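Local coordinates for GTP-binding protein (PDB 2DBY), which binds GDP through its OBG-type G domain and probably hydrolyses ATP and binds the 70S ribosome and the 50S subunit, at residues A[133-138]-A[197-202]; A[142-147]-A[169-174]. One frame throughout, in Å; residues are numbered along the deposited sequence.

Contact 1: residues A[133-138]-A[197-202]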
loop_
_atom_site.group_PDB
_atom_site.type_symbol
_atom_site.label_atom_id
_atom_site.label_comp_id
_atom_site.label_asym_id
_atom_site.label_seq_id
_atom_site.Cartn_x
_atom_site.Cartn_y
_atom_site.Cartn_z
ATOM N N THR A 133 21.385 1.237 -1.874
ATOM C CA THR A 133 22.674 0.679 -1.442
ATOM C C THR A 133 22.661 0.317 0.055
ATOM O O THR A 133 23.097 -0.771 0.437
ATOM C CB THR A 133 23.796 1.657 -1.803
ATOM O OG1 THR A 133 23.994 1.567 -3.226
ATOM C CG2 THR A 133 25.105 1.319 -1.073
ATOM N N GLU A 134 22.127 1.195 0.907
ATOM C CA GLU A 134 22.059 0.881 2.333
ATOM C C GLU A 134 21.140 -0.332 2.601
ATOM O O GLU A 134 21.417 -1.177 3.467
ATOM C CB GLU A 134 21.549 2.091 3.136
ATOM C CG GLU A 134 22.491 3.327 3.117
ATOM C CD GLU A 134 23.951 2.988 3.425
ATOM O OE1 GLU A 134 24.772 3.000 2.478
ATOM O OE2 GLU A 134 24.274 2.710 4.603
ATOM N N LEU A 135 20.035 -0.433 1.866
ATOM C CA LEU A 135 19.135 -1.581 2.087
ATOM C C LEU A 135 19.802 -2.895 1.640
ATOM O O LEU A 135 19.634 -3.945 2.275
ATOM C CB LEU A 135 17.821 -1.405 1.318
ATOM C CG LEU A 135 17.019 -0.130 1.630
ATOM C CD1 LEU A 135 15.669 -0.213 0.910
ATOM C CD2 LEU A 135 16.794 -0.009 3.129
ATOM N N LEU A 136 20.551 -2.812 0.546
ATOM C CA LEU A 136 21.254 -3.973 0.017
ATOM C C LEU A 136 22.302 -4.442 1.014
ATOM O O LEU A 136 22.408 -5.629 1.261
ATOM C CB LEU A 136 21.940 -3.636 -1.313
ATOM C CG LEU A 136 21.075 -3.611 -2.566
ATOM C CD1 LEU A 136 21.805 -2.852 -3.661
ATOM C CD2 LEU A 136 20.777 -5.046 -3.015
ATOM N N LEU A 137 23.063 -3.511 1.596
ATOM C CA LEU A 137 24.097 -3.883 2.552
ATOM C C LEU A 137 23.486 -4.595 3.747
ATOM O O LEU A 137 24.038 -5.583 4.249
ATOM C CB LEU A 137 24.878 -2.637 3.006
ATOM C CG LEU A 137 25.798 -2.069 1.916
ATOM C CD1 LEU A 137 26.370 -0.720 2.381
ATOM C CD2 LEU A 137 26.920 -3.040 1.637
ATOM N N ALA A 138 22.340 -4.113 4.220
ATOM C CA ALA A 138 21.707 -4.771 5.361
ATOM C C ALA A 138 21.223 -6.177 4.982
ATOM O O ALA A 138 21.368 -7.140 5.763
ATOM C CB ALA A 138 20.513 -3.920 5.866
ATOM N N PRO A 197 11.914 -11.432 5.849
ATOM C CA PRO A 197 11.461 -10.300 5.026
ATOM C C PRO A 197 12.558 -9.304 4.709
ATOM O O PRO A 197 12.679 -8.280 5.371
ATOM C CB PRO A 197 10.331 -9.669 5.869
ATOM C CG PRO A 197 9.953 -10.737 6.866
ATOM C CD PRO A 197 11.283 -11.405 7.183
ATOM N N LEU A 198 13.343 -9.601 3.676
ATOM C CA LEU A 198 14.447 -8.737 3.264
ATOM C C LEU A 198 13.952 -7.329 2.944
ATOM O O LEU A 198 12.863 -7.149 2.398
ATOM C CB LEU A 198 15.153 -9.305 2.028
ATOM C CG LEU A 198 15.852 -10.649 2.267
ATOM C CD1 LEU A 198 16.537 -11.084 0.956
ATOM C CD2 LEU A 198 16.860 -10.522 3.410
ATOM N N LEU A 199 14.763 -6.333 3.288
ATOM C CA LEU A 199 14.368 -4.953 3.044
ATOM C C LEU A 199 14.140 -4.658 1.560
ATOM O O LEU A 199 13.201 -3.920 1.200
ATOM C CB LEU A 199 15.429 -4.005 3.602
ATOM C CG LEU A 199 15.723 -4.230 5.092
ATOM C CD1 LEU A 199 16.665 -3.117 5.534
ATOM C CD2 LEU A 199 14.427 -4.203 5.971
ATOM N N THR A 200 14.986 -5.222 0.701
ATOM C CA THR A 200 14.859 -4.986 -0.734
ATOM C C THR A 200 13.799 -5.854 -1.403
ATOM O O THR A 200 13.616 -5.771 -2.620
ATOM C CB THR A 200 16.206 -5.165 -1.496
ATOM O OG1 THR A 200 16.677 -6.501 -1.323
ATOM C CG2 THR A 200 17.253 -4.185 -0.964
ATOM N N ALA A 201 13.104 -6.664 -0.607
ATOM C CA ALA A 201 11.997 -7.483 -1.121
ATOM C C ALA A 201 10.680 -6.681 -1.003
ATOM O O ALA A 201 9.662 -7.037 -1.630
ATOM C CB ALA A 201 11.891 -8.822 -0.331
ATOM N N LYS A 202 10.684 -5.613 -0.203
ATOM C CA LYS A 202 9.473 -4.795 -0.065
ATOM C C LYS A 202 9.176 -4.058 -1.378
ATOM O O LYS A 202 10.089 -3.554 -2.054
ATOM C CB LYS A 202 9.636 -3.757 1.075
ATOM C CG LYS A 202 9.977 -4.383 2.439
ATOM C CD LYS A 202 10.297 -3.314 3.498
ATOM C CE LYS A 202 10.780 -3.943 4.811
ATOM N NZ LYS A 202 9.681 -4.606 5.577
#

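Contact 2: residues A[142-147]-A[169-174]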
loop_
_atom_site.group_PDB
_atom_site.type_symbol
_atom_site.label_atom_id
_atom_site.label_comp_id
_atom_site.label_asym_id
_atom_site.label_seq_id
_atom_site.Cartn_x
_atom_site.Cartn_y
_atom_site.Cartn_z
ATOM N N THR A 142 22.073 -9.967 6.350
ATOM C CA THR A 142 21.023 -10.877 6.780
ATOM C C THR A 142 21.164 -12.216 6.072
ATOM O O THR A 142 21.039 -13.273 6.695
ATOM C CB THR A 142 19.641 -10.305 6.449
ATOM O OG1 THR A 142 19.439 -9.160 7.256
ATOM C CG2 THR A 142 18.523 -11.339 6.716
ATOM N N LEU A 143 21.417 -12.166 4.769
ATOM C CA LEU A 143 21.559 -13.393 4.003
ATOM C C LEU A 143 22.758 -14.208 4.483
ATOM O O LEU A 143 22.671 -15.426 4.587
ATOM C CB LEU A 143 21.716 -13.082 2.508
ATOM C CG LEU A 143 20.385 -12.785 1.798
ATOM C CD1 LEU A 143 20.648 -12.127 0.467
ATOM C CD2 LEU A 143 19.610 -14.091 1.634
ATOM N N GLU A 144 23.864 -13.536 4.781
ATOM C CA GLU A 144 25.065 -14.255 5.235
ATOM C C GLU A 144 24.727 -14.994 6.518
ATOM O O GLU A 144 25.097 -16.159 6.689
ATOM C CB GLU A 144 26.229 -13.265 5.441
ATOM C CG GLU A 144 26.777 -12.741 4.087
ATOM C CD GLU A 144 27.407 -11.351 4.129
ATOM O OE1 GLU A 144 27.691 -10.806 3.036
ATOM O OE2 GLU A 144 27.615 -10.799 5.234
ATOM N N ARG A 145 24.013 -14.328 7.423
ATOM C CA ARG A 145 23.637 -14.986 8.671
ATOM C C ARG A 145 22.677 -16.146 8.427
ATOM O O ARG A 145 22.832 -17.213 9.018
ATOM C CB ARG A 145 22.994 -13.989 9.637
ATOM C CG ARG A 145 23.953 -12.991 10.232
ATOM C CD ARG A 145 23.248 -12.167 11.318
ATOM N NE ARG A 145 22.323 -11.168 10.782
ATOM C CZ ARG A 145 22.686 -9.949 10.385
ATOM N NH1 ARG A 145 23.958 -9.567 10.457
ATOM N NH2 ARG A 145 21.777 -9.103 9.928
ATOM N N ARG A 146 21.685 -15.960 7.554
ATOM C CA ARG A 146 20.739 -17.043 7.290
ATOM C C ARG A 146 21.380 -18.219 6.554
ATOM O O ARG A 146 21.055 -19.371 6.833
ATOM C CB ARG A 146 19.532 -16.526 6.474
ATOM C CG ARG A 146 18.682 -15.483 7.195
ATOM C CD ARG A 146 18.337 -15.932 8.609
ATOM N NE ARG A 146 17.413 -17.064 8.594
ATOM C CZ ARG A 146 17.259 -17.911 9.604
ATOM N NH1 ARG A 146 17.980 -17.763 10.714
ATOM N NH2 ARG A 146 16.365 -18.887 9.511
ATOM N N LEU A 147 22.289 -17.949 5.621
ATOM C CA LEU A 147 22.929 -19.046 4.885
ATOM C C LEU A 147 23.652 -19.972 5.854
ATOM O O LEU A 147 23.594 -21.196 5.724
ATOM C CB LEU A 147 23.913 -18.504 3.838
ATOM C CG LEU A 147 23.288 -17.928 2.552
ATOM C CD1 LEU A 147 24.329 -17.184 1.755
ATOM C CD2 LEU A 147 22.696 -19.079 1.707
ATOM N N GLY A 169 20.342 -18.317 -4.068
ATOM C CA GLY A 169 20.032 -17.580 -5.291
ATOM C C GLY A 169 19.933 -16.094 -5.037
ATOM O O GLY A 169 20.474 -15.294 -5.791
ATOM N N LEU A 170 19.238 -15.723 -3.972
ATOM C CA LEU A 170 19.098 -14.311 -3.616
ATOM C C LEU A 170 20.463 -13.713 -3.339
ATOM O O LEU A 170 20.713 -12.573 -3.675
ATOM C CB LEU A 170 18.182 -14.177 -2.384
ATOM C CG LEU A 170 16.693 -14.400 -2.726
ATOM C CD1 LEU A 170 15.898 -14.754 -1.491
ATOM C CD2 LEU A 170 16.146 -13.140 -3.399
ATOM N N TYR A 171 21.360 -14.483 -2.723
ATOM C CA TYR A 171 22.679 -13.926 -2.424
ATOM C C TYR A 171 23.437 -13.556 -3.712
ATOM O O TYR A 171 24.104 -12.530 -3.766
ATOM C CB TYR A 171 23.484 -14.902 -1.580
ATOM C CG TYR A 171 24.688 -14.256 -0.925
ATOM C CD1 TYR A 171 24.532 -13.274 0.052
ATOM C CD2 TYR A 171 25.984 -14.655 -1.262
ATOM C CE1 TYR A 171 25.646 -12.707 0.686
ATOM C CE2 TYR A 171 27.086 -14.097 -0.646
ATOM C CZ TYR A 171 26.912 -13.130 0.325
ATOM O OH TYR A 171 28.004 -12.585 0.949
ATOM N N VAL A 172 23.331 -14.388 -4.742
ATOM C CA VAL A 172 23.971 -14.088 -6.026
ATOM C C VAL A 172 23.404 -12.778 -6.589
ATOM O O VAL A 172 24.148 -11.906 -7.065
ATOM C CB VAL A 172 23.677 -15.201 -7.060
ATOM C CG1 VAL A 172 24.096 -14.754 -8.477
ATOM C CG2 VAL A 172 24.428 -16.457 -6.660
ATOM N N HIS A 173 22.075 -12.683 -6.548
ATOM C CA HIS A 173 21.326 -11.529 -7.066
ATOM C C HIS A 173 21.717 -10.228 -6.345
ATOM O O HIS A 173 22.028 -9.213 -6.991
ATOM C CB HIS A 173 19.826 -11.819 -6.877
ATOM C CG HIS A 173 18.908 -10.862 -7.572
ATOM N ND1 HIS A 173 18.711 -10.866 -8.938
ATOM C CD2 HIS A 173 18.051 -9.938 -7.072
ATOM C CE1 HIS A 173 17.762 -9.997 -9.247
ATOM N NE2 HIS A 173 17.347 -9.419 -8.129
ATOM N N LEU A 174 21.706 -10.250 -5.016
ATOM C CA LEU A 174 22.060 -9.059 -4.256
ATOM C C LEU A 174 23.531 -8.669 -4.365
ATOM O O LEU A 174 23.860 -7.479 -4.361
ATOM C CB LEU A 174 21.630 -9.200 -2.794
ATOM C CG LEU A 174 20.178 -8.730 -2.574
ATOM C CD1 LEU A 174 19.179 -9.772 -3.154
ATOM C CD2 LEU A 174 19.934 -8.584 -1.070
#

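Contact 1: residues A[133-138]-A[197-202]
At the base of the helical arm of the OBG-type G domain, the long helix 124-156 packs through residues 133-138 against a short 3-10 turn, 199-201, in the loop leading from helix 187-195 into strand 204-209. The two meet mainly through apolar side chains, with the Thr-200 methyl also resting on the helix backbone; the closest CA atoms, those of Leu-135 and Leu-199, lie 5.9 Å apart. The side chains of these two leucines run roughly perpendicular, Leu-135 CD2 resting 3.9 Å from Leu-199 CD1. That same CD1 methyl also meets Ala-138 CB, at 3.9 Å, so it bridges residues about one helical turn apart. Thr-200 presses its methyl against the helix: CG2 is 3.6 Å from Leu-135 CB and 4.2 Å from Leu-136 CD2. Its chi1 of 60° puts OG1 between the backbone N and the carbonyl carbon, and this hydroxyl bonds to Asp-139 OD2 and the amide N of Ala-180. Asp-139 OD1 receives the Leu-199 amide. Leu-94 of helix 91-98 touches both Leu-135 and Leu-199. Thr-200 thus divides its two branches, the methyl completing an apolar seam while the buried hydroxyl is satisfied by polar partners beside it.

Contact 2: residues A[142-147]-A[169-174]
Tyr-171 OH is held by two bonds: it donates to Glu-144 OE1 at 2.8 Å, and a weak hydrogen bond links it to Gln-175 NE2 one turn further along its own helix. The setting is a helical hairpin, part of it predicted as coiled coil, in which helices 124-156 and 161-175 run nearly antiparallel; the local axes make an angle of 155° and approach to 10.3 Å. Tyr-171 spans the gap with CG anti to the backbone N (chi1 -164°). Glu-144, extended beyond CG, places OE1 at the ring edge, in its plane, and accepts through its anti lone pair, although the carboxylate is turned 74° from the ring. Leu-147 CD1 lies over one face, 4.0 Å from Tyr-171 CG and nearer the ring's periphery than its middle, while Leu-143 CB approaches Tyr-171 CD1 obliquely at 3.7 Å. An alanine in place of Tyr-171 would remove both the hydroxyl bond and the ring and would probably loosen the packing of Leu-143 and Leu-147 between the helices. Phe-192 of helix 187-195 packs on both Leu-143 and Leu-170. Leu-143 runs roughly perpendicular to Leu-174, its CD1 methyl 3.9 Å from Leu-174 CD2.

How the contacts relate
Contact 2 falls between the two halves of contact 1 in the sequence: 133-138, 142-147, 169-174 and 197-202 follow in order, all within the OBG-type G range. The centres of the two contacts lie about 11 Å apart, and both use helix 124-156, which packs on the 3-10 turn before strand 204-209 in contact 1 and on helix 161-175 in contact 2. The packing is continuous, since Leu-136 CD2 lies 3.8 Å from Leu-174 CG and Leu-198 CD2 3.8 Å from Thr-142 CG2. The centre of contact 2 is about 26 Å from the centre of the chain, that of contact 1 about 18 Å, so the hairpin projects outward, joined at contact 1 to the loop entering the central sheet. Both lie away from the GDP-binding site.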